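Local coordinates for SPI-1 type 3 secretion system secretin (PDB 4G08), which forms a ring-shaped multimer with an apparent central pore in the outer membrane, part of the type III secretion machine that injects bacterial effectors into host cells, at residues 16-21 with 47-52; 37-42 with 79-84; 115-120 with 131-136. One frame throughout, in Å; residues are numbered along the deposited sequence. Where two conformers were deposited one is given.

Interaction 1 (16-21 with 47-52); sequences FVAKDD and KKITGN
Thr50 OG1 is held from two directions: it accepts the backbone N-H of Asp20, whose N lies 3.0 Å away, and it is hydrogen-bonded at 2.7 Å to water 3, which also makes a weak bond to Asp20 OD1. The hydroxyl is set there by a chi1 of -69°, with OG1 anti to the carbonyl carbon, while the methyl CG2 lies against the carbonyl O of Ala18. Threonine suits the spot by offering both a polar and an apolar branch to the facing strand. On one side of this grip the strands pair regularly, Ala18 N giving its hydrogen to Gly51 O at 2.8 Å and Gly51 N returning one to Ala18 O. Glycine is called for at 51, since a CB would be jammed against the carbonyl O of Thr50. On the other side Asp21 pairs with Ile49, whose N reaches Asp21 O at 2.9 Å, so Asp20 is the extra residue of a G1 beta bulge. Its left-handed backbone (phi 55°, psi 44°) is one that aspartate tolerates fairly well. The Asp21 carboxylate folds back to Lys19 N, which meets OD2 at 2.8 Å from above its plane. The chain of Lys48 bends at chi2 and brings CD to 3.4 Å from Asp20 O; water 2 then joins Lys48 NZ to the same carbonyl. Ala18 CB meets Ile49 CG2 at 4.2 Å. Polar groups and ordered water thus secure the outer surface of this N0-domain edge, while Ala18 and Ile49 form an apolar patch, Ile49 packing on helices 23-30 (Leu23, Phe26) and 58-69 (Leu65, Leu69).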
ATOM      1  N   PHE A  16      14.178  -4.322  20.394  1.00 42.84           N
ATOM      2  CA  PHE A  16      13.207  -3.542  21.113  1.00 33.19           C
ATOM      3  C   PHE A  16      12.171  -4.391  21.848  1.00 29.88           C
ATOM      4  O   PHE A  16      11.460  -5.112  21.209  1.00 24.19           O
ATOM      5  CB  PHE A  16      12.507  -2.726  20.052  1.00 35.52           C
ATOM      6  CG  PHE A  16      11.566  -1.744  20.575  1.00 31.36           C
ATOM      7  CD1 PHE A  16      11.780  -1.136  21.766  1.00 30.78           C
ATOM      8  CD2 PHE A  16      10.440  -1.430  19.878  1.00 30.23           C
ATOM      9  CE1 PHE A  16      10.886  -0.237  22.214  1.00 37.49           C
ATOM     10  CE2 PHE A  16       9.567  -0.557  20.353  1.00 27.77           C
ATOM     11  CZ  PHE A  16       9.784   0.037  21.506  1.00 31.46           C
ATOM     12  N   VAL A  17      12.077  -4.298  23.177  1.00 26.03           N
ATOM     13  CA  VAL A  17      10.913  -4.898  23.846  1.00 21.60           C
ATOM     14  C   VAL A  17       9.822  -3.859  24.050  1.00 22.85           C
ATOM     15  O   VAL A  17       9.915  -3.013  24.939  1.00 23.69           O
ATOM     16  CB  VAL A  17      11.242  -5.523  25.219  1.00 25.46           C
ATOM     17  CG1 VAL A  17       9.995  -6.167  25.809  1.00 19.53           C
ATOM     18  CG2 VAL A  17      12.335  -6.567  25.091  1.00 31.80           C
ATOM     19  N   ALA A  18       8.732  -4.005  23.313  1.00 19.87           N
ATOM     20  CA  ALA A  18       7.633  -3.059  23.402  1.00 17.08           C
ATOM     21  C   ALA A  18       6.728  -3.417  24.573  1.00 18.71           C
ATOM     22  O   ALA A  18       6.489  -4.589  24.845  1.00 18.01           O
ATOM     23  CB  ALA A  18       6.848  -3.064  22.107  1.00 15.29           C
ATOM     24  N   LYS A  19       6.235  -2.397  25.263  1.00 21.20           N
ATOM     25  CA  LYS A  19       5.238  -2.601  26.304  0.73 19.44           C
ATOM     26  C   LYS A  19       4.134  -1.567  26.203  1.00 20.03           C
ATOM     27  O   LYS A  19       4.252  -0.451  26.702  1.00 20.78           O
ATOM     28  CB  LYS A  19       5.866  -2.566  27.694  0.73 23.63           C
ATOM     29  CG  LYS A  19       4.877  -2.959  28.779  0.73 23.29           C
ATOM     30  CD  LYS A  19       5.378  -2.651  30.178  0.73 31.78           C
ATOM     31  CE  LYS A  19       4.748  -3.605  31.181  0.73 27.23           C
ATOM     32  NZ  LYS A  19       4.588  -2.999  32.529  0.73 48.05           N
ATOM     33  N   ASP A  20       3.107  -1.920  25.447  1.00 18.62           N
ATOM     34  CA  ASP A  20       1.986  -1.028  25.199  1.00 22.73           C
ATOM     35  C   ASP A  20       2.444   0.302  24.635  1.00 24.29           C
ATOM     36  O   ASP A  20       1.982   1.362  25.055  1.00 27.60           O
ATOM     37  CB  ASP A  20       1.188  -0.804  26.477  1.00 27.23           C
ATOM     38  CG  ASP A  20      -0.032  -1.688  26.548  1.00 43.67           C
ATOM     39  OD1 ASP A  20       0.131  -2.875  26.911  1.00 45.92           O
ATOM     40  OD2 ASP A  20      -1.064  -1.306  25.952  1.00 42.87           O
ATOM     41  N   ASP A  21       3.364   0.234  23.685  1.00 20.66           N
ATOM     42  CA  ASP A  21       3.850   1.420  23.016  1.00 18.81           C
ATOM     43  C   ASP A  21       2.955   1.701  21.826  1.00 18.94           C
ATOM     44  O   ASP A  21       2.335   0.792  21.283  1.00 19.36           O
ATOM     45  CB  ASP A  21       5.287   1.211  22.552  1.00 24.17           C
ATOM     46  CG  ASP A  21       6.238   0.986  23.703  1.00 23.89           C
ATOM     47  OD1 ASP A  21       6.421   1.911  24.523  1.00 23.65           O
ATOM     48  OD2 ASP A  21       6.845  -0.102  23.758  1.00 25.39           O
ATOM     49  N   LYS A  47      -3.111   2.552  17.920  1.00 19.93           N
ATOM     50  CA  LYS A  47      -2.961   1.178  18.375  1.00 17.34           C
ATOM     51  C   LYS A  47      -1.719   1.036  19.231  1.00 18.29           C
ATOM     52  O   LYS A  47      -0.810   1.805  19.134  1.00 18.64           O
ATOM     53  CB  LYS A  47      -2.918   0.212  17.204  1.00 18.28           C
ATOM     54  CG  LYS A  47      -4.229   0.004  16.523  1.00 20.06           C
ATOM     55  CD  LYS A  47      -4.082  -0.786  15.279  1.00 25.63           C
ATOM     56  CE  LYS A  47      -5.345  -1.466  14.857  1.00 26.36           C
ATOM     57  NZ  LYS A  47      -6.527  -0.879  15.429  1.00 38.64           N
ATOM     58  N   LYS A  48      -1.723   0.043  20.092  1.00 19.42           N
ATOM     59  CA  LYS A  48      -0.574  -0.237  20.927  1.00 17.63           C
ATOM     60  C   LYS A  48      -0.014  -1.591  20.560  1.00 16.70           C
ATOM     61  O   LYS A  48      -0.727  -2.454  20.053  1.00 21.76           O
ATOM     62  CB  LYS A  48      -0.974  -0.244  22.397  1.00 21.63           C
ATOM     63  CG  LYS A  48      -1.783   0.964  22.816  1.00 25.44           C
ATOM     64  CD  LYS A  48      -0.868   2.079  23.274  1.00 30.72           C
ATOM     65  CE  LYS A  48      -1.660   3.303  23.686  1.00 34.43           C
ATOM     66  NZ  LYS A  48      -0.863   4.537  23.456  1.00 35.86           N
ATOM     67  N   ILE A  49       1.216  -1.834  20.977  1.00 18.74           N
ATOM     68  CA  ILE A  49       1.853  -3.084  20.658  1.00 16.64           C
ATOM     69  C   ILE A  49       2.772  -3.510  21.787  1.00 16.78           C
ATOM     70  O   ILE A  49       3.288  -2.676  22.532  1.00 17.56           O
ATOM     71  CB  ILE A  49       2.620  -2.993  19.334  1.00 15.68           C
ATOM     72  CG1 ILE A  49       3.069  -4.378  18.899  1.00 16.21           C
ATOM     73  CG2 ILE A  49       3.786  -2.025  19.446  1.00 17.33           C
ATOM     74  CD1 ILE A  49       3.820  -4.354  17.596  1.00 26.11           C
ATOM     75  N   THR A  50       2.773  -4.808  22.050  1.00 19.14           N
ATOM     76  CA  THR A  50       3.648  -5.373  23.063  1.00 17.33           C
ATOM     77  C   THR A  50       4.392  -6.551  22.481  1.00 18.01           C
ATOM     78  O   THR A  50       3.846  -7.305  21.681  1.00 20.38           O
ATOM     79  CB  THR A  50       2.856  -5.862  24.280  1.00 19.10           C
ATOM     80  OG1 THR A  50       2.315  -4.739  24.982  1.00 19.43           O
ATOM     81  CG2 THR A  50       3.756  -6.619  25.217  1.00 16.49           C
ATOM     82  N   GLY A  51       5.637  -6.719  22.902  1.00 17.50           N
ATOM     83  CA  GLY A  51       6.381  -7.920  22.573  1.00 17.28           C
ATOM     84  C   GLY A  51       7.864  -7.701  22.409  1.00 18.61           C
ATOM     85  O   GLY A  51       8.348  -6.571  22.347  1.00 18.12           O
ATOM     86  N   ASN A  52       8.594  -8.801  22.302  1.00 16.86           N
ATOM     87  CA  ASN A  52      10.003  -8.721  22.005  1.00 21.23           C
ATOM     88  C   ASN A  52      10.237  -8.696  20.509  1.00 21.21           C
ATOM     89  O   ASN A  52       9.800  -9.595  19.787  1.00 22.24           O
ATOM     90  CB  ASN A  52      10.739  -9.894  22.632  1.00 23.33           C
ATOM     91  CG  ASN A  52      12.209  -9.894  22.298  1.00 27.34           C
ATOM     92  OD1 ASN A  52      12.912  -8.920  22.559  1.00 28.06           O
ATOM     93  ND2 ASN A  52      12.644 -10.914  21.578  1.00 34.59           N
TER
HETATM   94  O   HOH W   1      14.755  -7.387  21.334  1.00 38.87           O
HETATM   95  O   HOH W   2       1.301   4.227  24.951  1.00 31.94           O
HETATM   96  O   HOH W   3      -0.032  -3.744  24.155  1.00 32.54           O

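Interaction 2 (37-42 with 79-84); sequences PVIVSK and AIYIYD
Ile39 and Tyr81 lie side by side and point the same way from neighbouring parallel strands, and the isoleucine tip CD1 nestles against the ring, 3.3 Å from Tyr81 CE2, in an oblique approach. Chi1 (-56°) leads CG1 back toward the start of the strands, and chi2 (147°) turns CD1 toward strand 80-84. Small Ala79 CB is a low spot where both the isoleucine tip and Pro37 CG settle, each at 4.0 Å. On the opposite face, Val38 CG1 presses on Ile82 CD1 at 3.4 Å, tighter than ordinary carbon contact, and Val40 CG2 touches the same methyl from further along the strand. Branched Val38, Val40 and Ile82 fit this face, all three packing on Phe27 of helix 23-30. The backbones run in register, joined by four hydrogen bonds, such as Ile39 N to Ile80 O at 2.8 Å and Ser41 N to Ile82 O at 2.9 Å. Strand 80-84 is thereby the middle strand of a mixed N0-domain sheet, with antiparallel strand 71-75 beyond it. Ser41 ends the run: its CB rests 3.8 Å from Tyr83 CD2, and its OG caps helix 42-45 by accepting from Ala44 N while also bonding Glu87. Tyr81 carries its hydroxyl out to Asp76. The two faces therefore differ in chemistry: a wholly aliphatic one suited to burial beneath a helix, and a mixed one whose tyrosines combine apolar ring contacts with polar ends.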
ATOM      1  N   PRO A  37      11.822   7.113   5.576  1.00 19.09           N
ATOM      2  CA  PRO A  37      10.948   7.424   6.685  1.00 21.93           C
ATOM      3  C   PRO A  37       9.705   6.574   6.645  1.00 14.28           C
ATOM      4  O   PRO A  37       9.333   6.050   5.592  1.00 17.08           O
ATOM      5  CB  PRO A  37      10.583   8.886   6.452  1.00 23.77           C
ATOM      6  CG  PRO A  37      10.697   9.069   4.994  1.00 20.94           C
ATOM      7  CD  PRO A  37      11.773   8.142   4.526  1.00 19.41           C
ATOM      8  N   VAL A  38       9.069   6.459   7.800  1.00 15.77           N
ATOM      9  CA  VAL A  38       7.828   5.734   7.925  1.00 14.22           C
ATOM     10  C   VAL A  38       6.755   6.702   8.376  1.00 18.26           C
ATOM     11  O   VAL A  38       7.002   7.571   9.215  1.00 22.94           O
ATOM     12  CB  VAL A  38       7.939   4.596   8.950  1.00 20.07           C
ATOM     13  CG1 VAL A  38       6.642   3.820   9.021  1.00 18.52           C
ATOM     14  CG2 VAL A  38       9.081   3.669   8.586  1.00 22.00           C
ATOM     15  N   ILE A  39       5.668   6.718   7.623  1.00 12.61           N
ATOM     16  CA  ILE A  39       4.565   7.610   7.887  1.00 15.17           C
ATOM     17  C   ILE A  39       3.391   6.796   8.383  1.00 16.13           C
ATOM     18  O   ILE A  39       2.863   5.950   7.665  1.00 18.02           O
ATOM     19  CB  ILE A  39       4.169   8.340   6.609  1.00 17.32           C
ATOM     20  CG1 ILE A  39       5.380   9.068   6.053  1.00 22.05           C
ATOM     21  CG2 ILE A  39       3.033   9.307   6.867  1.00 23.10           C
ATOM     22  CD1 ILE A  39       5.365   9.128   4.552  1.00 28.10           C
ATOM     23  N   VAL A  40       3.029   7.021   9.638  1.00 13.47           N
ATOM     24  CA  VAL A  40       1.979   6.254  10.284  1.00 13.79           C
ATOM     25  C   VAL A  40       0.712   7.087  10.432  1.00 13.15           C
ATOM     26  O   VAL A  40       0.757   8.238  10.869  1.00 14.67           O
ATOM     27  CB  VAL A  40       2.424   5.758  11.667  1.00 15.43           C
ATOM     28  CG1 VAL A  40       1.311   4.962  12.309  1.00 14.58           C
ATOM     29  CG2 VAL A  40       3.668   4.892  11.548  1.00 19.74           C
ATOM     30  N   SER A  41      -0.393   6.546   9.943  1.00 12.26           N
ATOM     31  CA  SER A  41      -1.644   7.281   9.910  1.00 16.82           C
ATOM     32  C   SER A  41      -2.170   7.507  11.314  1.00 20.60           C
ATOM     33  O   SER A  41      -1.807   6.804  12.248  1.00 13.62           O
ATOM     34  CB  SER A  41      -2.681   6.511   9.105  1.00 16.29           C
ATOM     35  OG  SER A  41      -3.239   5.470   9.880  1.00 17.09           O
ATOM     36  N   LYS A  42      -3.167   8.371  11.422  1.00 22.00           N
ATOM     37  CA  LYS A  42      -3.751   8.662  12.711  1.00 19.77           C
ATOM     38  C   LYS A  42      -4.323   7.396  13.336  1.00 16.80           C
ATOM     39  O   LYS A  42      -4.020   7.069  14.484  1.00 20.75           O
ATOM     40  CB  LYS A  42      -4.855   9.697  12.549  1.00 20.18           C
ATOM     41  CG  LYS A  42      -5.814   9.729  13.720  1.00 20.92           C
ATOM     42  CD  LYS A  42      -7.020  10.600  13.431  1.00 18.34           C
ATOM     43  CE  LYS A  42      -8.160   9.763  12.892  1.00 18.12           C
ATOM     44  NZ  LYS A  42      -9.134  10.620  12.171  1.00 23.69           N
ATOM     45  N   ALA A  79       9.451   6.054   0.740  1.00 13.72           N
ATOM     46  CA  ALA A  79       8.893   6.113   2.081  1.00 15.50           C
ATOM     47  C   ALA A  79       7.912   4.975   2.296  1.00 16.32           C
ATOM     48  O   ALA A  79       7.355   4.440   1.340  1.00 13.96           O
ATOM     49  CB  ALA A  79       8.198   7.445   2.297  1.00 18.79           C
ATOM     50  N   ILE A  80       7.738   4.589   3.553  1.00 11.47           N
ATOM     51  CA  ILE A  80       6.804   3.529   3.913  1.00 11.87           C
ATOM     52  C   ILE A  80       5.587   4.128   4.605  1.00 15.74           C
ATOM     53  O   ILE A  80       5.721   4.921   5.540  1.00 13.92           O
ATOM     54  CB  ILE A  80       7.461   2.496   4.846  1.00 13.05           C
ATOM     55  CG1 ILE A  80       8.628   1.811   4.133  1.00 19.61           C
ATOM     56  CG2 ILE A  80       6.441   1.463   5.304  1.00 15.52           C
ATOM     57  CD1 ILE A  80       9.402   0.851   5.008  1.00 20.70           C
ATOM     58  N   TYR A  81       4.404   3.791   4.122  1.00 13.39           N
ATOM     59  CA  TYR A  81       3.158   4.307   4.668  1.00 11.10           C
ATOM     60  C   TYR A  81       2.412   3.184   5.348  1.00 13.35           C
ATOM     61  O   TYR A  81       2.226   2.159   4.809  1.00 13.48           O
ATOM     62  CB  TYR A  81       2.270   4.931   3.578  1.00 12.69           C
ATOM     63  CG  TYR A  81       2.924   6.009   2.769  1.00 18.56           C
ATOM     64  CD1 TYR A  81       3.824   5.692   1.787  1.00 17.59           C
ATOM     65  CD2 TYR A  81       2.623   7.327   2.951  1.00 23.43           C
ATOM     66  CE1 TYR A  81       4.415   6.624   1.065  1.00 25.05           C
ATOM     67  CE2 TYR A  81       3.233   8.275   2.202  1.00 22.56           C
ATOM     68  CZ  TYR A  81       4.127   7.913   1.263  1.00 26.06           C
ATOM     69  OH  TYR A  81       4.761   8.824   0.463  1.00 42.60           O
ATOM     70  N   ILE A  82       1.971   3.444   6.551  1.00 10.37           N
ATOM     71  CA  ILE A  82       1.228   2.478   7.346  1.00  8.93           C
ATOM     72  C   ILE A  82      -0.117   3.061   7.771  1.00  9.65           C
ATOM     73  O   ILE A  82      -0.198   4.188   8.259  1.00 12.95           O
ATOM     74  CB  ILE A  82       2.021   2.054   8.595  1.00 11.50           C
ATOM     75  CG1 ILE A  82       3.326   1.370   8.176  1.00 15.78           C
ATOM     76  CG2 ILE A  82       1.190   1.116   9.461  1.00 15.42           C
ATOM     77  CD1 ILE A  82       4.368   1.317   9.267  1.00 20.78           C
ATOM     78  N   TYR A  83      -1.173   2.298   7.512  1.00 12.43           N
ATOM     79  CA  TYR A  83      -2.534   2.699   7.849  1.00 14.77           C
ATOM     80  C   TYR A  83      -3.216   1.598   8.629  1.00 10.83           C
ATOM     81  O   TYR A  83      -2.883   0.428   8.471  1.00 12.19           O
ATOM     82  CB  TYR A  83      -3.361   2.936   6.590  1.00 12.46           C
ATOM     83  CG  TYR A  83      -2.787   3.943   5.642  1.00 10.98           C
ATOM     84  CD1 TYR A  83      -1.910   3.547   4.652  1.00 13.06           C
ATOM     85  CD2 TYR A  83      -3.298   5.231   5.591  1.00 11.92           C
ATOM     86  CE1 TYR A  83      -1.443   4.437   3.721  1.00 15.84           C
ATOM     87  CE2 TYR A  83      -2.861   6.123   4.641  1.00 15.82           C
ATOM     88  CZ  TYR A  83      -1.931   5.716   3.709  1.00 17.23           C
ATOM     89  OH  TYR A  83      -1.489   6.578   2.740  1.00 23.84           O
ATOM     90  N   ASP A  84      -4.306   1.962   9.296  1.00 14.74           N
ATOM     91  CA  ASP A  84      -5.243   0.998   9.854  1.00 15.34           C
ATOM     92  C   ASP A  84      -6.038   0.387   8.714  1.00 15.47           C
ATOM     93  O   ASP A  84      -6.356   1.066   7.744  1.00 14.96           O
ATOM     94  CB  ASP A  84      -6.188   1.706  10.831  1.00 16.04           C
ATOM     95  CG  ASP A  84      -7.013   0.737  11.656  1.00 34.71           C
ATOM     96  OD1 ASP A  84      -6.458   0.160  12.622  1.00 32.85           O
ATOM     97  OD2 ASP A  84      -8.253   0.747  11.507  1.00 25.92           O
TER

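Interaction 3 (115-120 with 131-136); sequences KNYPLR and SGPPVY
Tyr117 and Tyr136 are brought together by contrasting first torsions: in Tyr117, CG is anti to the carbonyl carbon (chi1 -46°), whereas in Tyr136 it is anti to the backbone N (chi1 178°). The rings meet obliquely, their planes at 50°, with Tyr136 CE2 3.5 Å from Tyr117 CB. From the edge of its own ring Tyr136 OH donates to Tyr117 O at 3.1 Å, and the same hydroxyl has a weak bond from Asn114 N. The Tyr117 ring is held between two neighbours. Pro133 CD sits over the centre of one face in a CH-pi contact, 3.3 Å from the ring centroid, and Asn116 CB lies over the opposite face. Proline serves well here because its rigid ring presents a polarised CH beside nitrogen, and Gly132, having no side chain, lets CD1 of the tyrosine come to 3.7 Å from its CA. Further along, Arg120 NH1 reaches Ser131 OG at 3.2 Å, almost in the guanidinium plane. Water 4 joins Arg120 NH1, Pro118 O and Ser131 N, and water 5 spans Arg120 NH2 and Ser131 OG, which is also bonded to Asn90. Within the secretin short domain that follows N0, the contact thus ties the loop between helix 100-109 and strand 120-121 to the junction of strand 127-132 with helix 134-150, while Tyr117 OH reaches across to Trp73 N on strand 71-75.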
ATOM      1  N   LYS A 115       1.579  -6.432  -4.893  1.00 18.58           N
ATOM      2  CA  LYS A 115       0.828  -7.659  -5.067  1.00 20.14           C
ATOM      3  C   LYS A 115      -0.278  -7.893  -4.032  1.00 21.98           C
ATOM      4  O   LYS A 115      -1.184  -8.643  -4.257  1.00 17.69           O
ATOM      5  CB  LYS A 115       1.744  -8.871  -5.103  1.00 24.96           C
ATOM      6  CG  LYS A 115       2.454  -9.128  -3.842  1.00 33.38           C
ATOM      7  CD  LYS A 115       2.927 -10.546  -3.769  1.00 44.85           C
ATOM      8  CE  LYS A 115       4.129 -10.662  -2.877  1.00 46.30           C
ATOM      9  NZ  LYS A 115       3.847 -11.241  -1.566  1.00 49.15           N
ATOM     10  N   ASN A 116      -0.152  -7.225  -2.904  1.00 17.80           N
ATOM     11  CA  ASN A 116      -1.124  -7.371  -1.831  1.00 16.48           C
ATOM     12  C   ASN A 116      -2.433  -6.657  -2.151  1.00 16.64           C
ATOM     13  O   ASN A 116      -3.471  -6.957  -1.561  1.00 15.75           O
ATOM     14  CB  ASN A 116      -0.541  -6.840  -0.527  1.00 21.28           C
ATOM     15  CG  ASN A 116       0.687  -7.614  -0.088  1.00 38.43           C
ATOM     16  OD1 ASN A 116       0.629  -8.826   0.110  1.00 30.91           O
ATOM     17  ND2 ASN A 116       1.829  -6.941  -0.069  1.00 40.81           N
ATOM     18  N   TYR A 117      -2.381  -5.746  -3.114  1.00 13.54           N
ATOM     19  CA  TYR A 117      -3.547  -4.940  -3.472  1.00 17.24           C
ATOM     20  C   TYR A 117      -3.783  -4.958  -4.974  1.00 15.71           C
ATOM     21  O   TYR A 117      -3.573  -3.958  -5.659  1.00 16.46           O
ATOM     22  CB  TYR A 117      -3.383  -3.506  -2.976  1.00 13.27           C
ATOM     23  CG  TYR A 117      -2.887  -3.418  -1.554  1.00 12.99           C
ATOM     24  CD1 TYR A 117      -3.665  -3.856  -0.494  1.00 15.90           C
ATOM     25  CD2 TYR A 117      -1.624  -2.937  -1.279  1.00 15.56           C
ATOM     26  CE1 TYR A 117      -3.180  -3.833   0.801  1.00 16.66           C
ATOM     27  CE2 TYR A 117      -1.126  -2.929   0.002  1.00 15.04           C
ATOM     28  CZ  TYR A 117      -1.893  -3.406   1.034  1.00 18.86           C
ATOM     29  OH  TYR A 117      -1.366  -3.391   2.306  1.00 18.15           O
ATOM     30  N   PRO A 118      -4.186  -6.121  -5.498  1.00 18.31           N
ATOM     31  CA  PRO A 118      -4.235  -6.351  -6.927  1.00 15.49           C
ATOM     32  C   PRO A 118      -5.418  -5.663  -7.584  1.00 15.09           C
ATOM     33  O   PRO A 118      -6.391  -5.313  -6.917  1.00 15.78           O
ATOM     34  CB  PRO A 118      -4.384  -7.869  -7.026  1.00 16.23           C
ATOM     35  CG  PRO A 118      -5.116  -8.240  -5.792  1.00 13.88           C
ATOM     36  CD  PRO A 118      -4.573  -7.323  -4.736  1.00 19.45           C
ATOM     37  N   LEU A 119      -5.293  -5.418  -8.880  1.00 14.38           N
ATOM     38  CA  LEU A 119      -6.390  -4.899  -9.678  1.00 15.85           C
ATOM     39  C   LEU A 119      -7.349  -6.035  -9.978  1.00 23.00           C
ATOM     40  O   LEU A 119      -6.921  -7.134 -10.321  1.00 22.15           O
ATOM     41  CB  LEU A 119      -5.850  -4.350 -10.994  1.00 17.96           C
ATOM     42  CG  LEU A 119      -5.372  -2.906 -10.964  1.00 24.95           C
ATOM     43  CD1 LEU A 119      -4.550  -2.615  -9.726  1.00 24.33           C
ATOM     44  CD2 LEU A 119      -4.580  -2.587 -12.215  1.00 19.76           C
ATOM     45  N   ARG A 120      -8.635  -5.790  -9.783  1.00 17.92           N
ATOM     46  CA  ARG A 120      -9.635  -6.832  -9.964  1.00 18.25           C
ATOM     47  C   ARG A 120     -10.604  -6.413 -11.047  1.00 14.47           C
ATOM     48  O   ARG A 120     -11.407  -5.501 -10.856  1.00 20.38           O
ATOM     49  CB  ARG A 120     -10.394  -7.074  -8.662  1.00 16.72           C
ATOM     50  CG  ARG A 120      -9.554  -7.753  -7.597  1.00 24.17           C
ATOM     51  CD  ARG A 120      -9.646  -7.023  -6.276  1.00 17.51           C
ATOM     52  NE  ARG A 120     -11.029  -6.794  -5.891  1.00 18.54           N
ATOM     53  CZ  ARG A 120     -11.428  -5.759  -5.171  1.00 22.47           C
ATOM     54  NH1 ARG A 120     -10.541  -4.865  -4.764  1.00 16.37           N
ATOM     55  NH2 ARG A 120     -12.701  -5.642  -4.825  1.00 25.51           N
ATOM     56  N   SER A 131      -8.446  -2.032  -4.025  1.00 15.70           N
ATOM     57  CA  SER A 131      -8.650  -1.710  -2.626  1.00 13.47           C
ATOM     58  C   SER A 131      -7.320  -1.827  -1.900  1.00 13.03           C
ATOM     59  O   SER A 131      -6.601  -2.825  -2.039  1.00 14.26           O
ATOM     60  CB  SER A 131      -9.673  -2.661  -2.000  1.00 20.41           C
ATOM     61  OG  SER A 131     -10.937  -2.552  -2.634  1.00 22.48           O
ATOM     62  N   GLY A 132      -6.929  -0.753  -1.236  1.00 13.29           N
ATOM     63  CA  GLY A 132      -5.653  -0.734  -0.554  1.00 14.20           C
ATOM     64  C   GLY A 132      -5.367   0.599   0.079  1.00 16.94           C
ATOM     65  O   GLY A 132      -6.257   1.432   0.227  1.00 17.60           O
ATOM     66  N   PRO A 133      -4.101   0.823   0.420  1.00 12.94           N
ATOM     67  CA  PRO A 133      -3.719   2.058   1.080  1.00 14.32           C
ATOM     68  C   PRO A 133      -4.053   3.255   0.215  1.00 16.60           C
ATOM     69  O   PRO A 133      -3.831   3.230  -0.991  1.00 16.63           O
ATOM     70  CB  PRO A 133      -2.206   1.932   1.232  1.00 13.56           C
ATOM     71  CG  PRO A 133      -1.915   0.485   1.150  1.00 17.40           C
ATOM     72  CD  PRO A 133      -3.025  -0.179   0.404  1.00 15.99           C
ATOM     73  N   PRO A 134      -4.502   4.341   0.842  1.00 17.66           N
ATOM     74  CA  PRO A 134      -4.896   5.505   0.081  1.00 18.80           C
ATOM     75  C   PRO A 134      -3.812   6.012  -0.863  1.00 18.14           C
ATOM     76  O   PRO A 134      -4.076   6.266  -2.036  1.00 17.81           O
ATOM     77  CB  PRO A 134      -5.190   6.529   1.168  1.00 21.35           C
ATOM     78  CG  PRO A 134      -5.708   5.711   2.296  1.00 18.79           C
ATOM     79  CD  PRO A 134      -5.010   4.385   2.222  1.00 20.12           C
ATOM     80  N   VAL A 135      -2.579   6.081  -0.393  1.00 16.41           N
ATOM     81  CA  VAL A 135      -1.519   6.564  -1.251  1.00 15.46           C
ATOM     82  C   VAL A 135      -1.344   5.681  -2.494  1.00 17.41           C
ATOM     83  O   VAL A 135      -1.043   6.177  -3.582  1.00 17.37           O
ATOM     84  CB  VAL A 135      -0.197   6.630  -0.498  1.00 19.07           C
ATOM     85  CG1 VAL A 135       0.213   5.236  -0.079  1.00 19.91           C
ATOM     86  CG2 VAL A 135       0.857   7.268  -1.376  1.00 24.96           C
ATOM     87  N   TYR A 136      -1.578   4.383  -2.344  1.00 13.95           N
ATOM     88  CA  TYR A 136      -1.493   3.446  -3.469  1.00 15.74           C
ATOM     89  C   TYR A 136      -2.649   3.624  -4.449  1.00 12.69           C
ATOM     90  O   TYR A 136      -2.448   3.718  -5.663  1.00 14.52           O
ATOM     91  CB  TYR A 136      -1.475   2.014  -2.943  1.00 14.24           C
ATOM     92  CG  TYR A 136      -1.445   0.965  -4.016  1.00 12.73           C
ATOM     93  CD1 TYR A 136      -0.328   0.785  -4.812  1.00 17.98           C
ATOM     94  CD2 TYR A 136      -2.490   0.072  -4.143  1.00 16.59           C
ATOM     95  CE1 TYR A 136      -0.306  -0.184  -5.787  1.00 19.16           C
ATOM     96  CE2 TYR A 136      -2.463  -0.919  -5.082  1.00 14.28           C
ATOM     97  CZ  TYR A 136      -1.377  -1.036  -5.907  1.00 17.40           C
ATOM     98  OH  TYR A 136      -1.335  -2.095  -6.780  1.00 23.83           O
TER
HETATM   99  O   HOH W   4      -7.569  -4.626  -4.701  1.00 16.92           O
HETATM  100  O   HOH W   5     -13.824  -3.605  -3.329  1.00 33.33           O

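How the interactions relate
The three contacts run along the elongated periplasmic piece of the secretin. Interactions 1 and 2, centres about 17 Å apart, both belong to the N0 domain, and their segments alternate along the chain, so the two small sheets are interwoven; a salt bridge from Lys47 NZ to Asp84 OD1 joins them, and helix 23-30 packs on both. Interaction 3 comes later, in the next domain, whose strand-helix-strand-strand-helix order matches the secretin ring-building motif. Its centre is about 15 Å from that of interaction 2, and Tyr83 packs on Pro133 and Pro134 across the boundary. Interaction 2 therefore lies between the other two, at the boundary with the next domain.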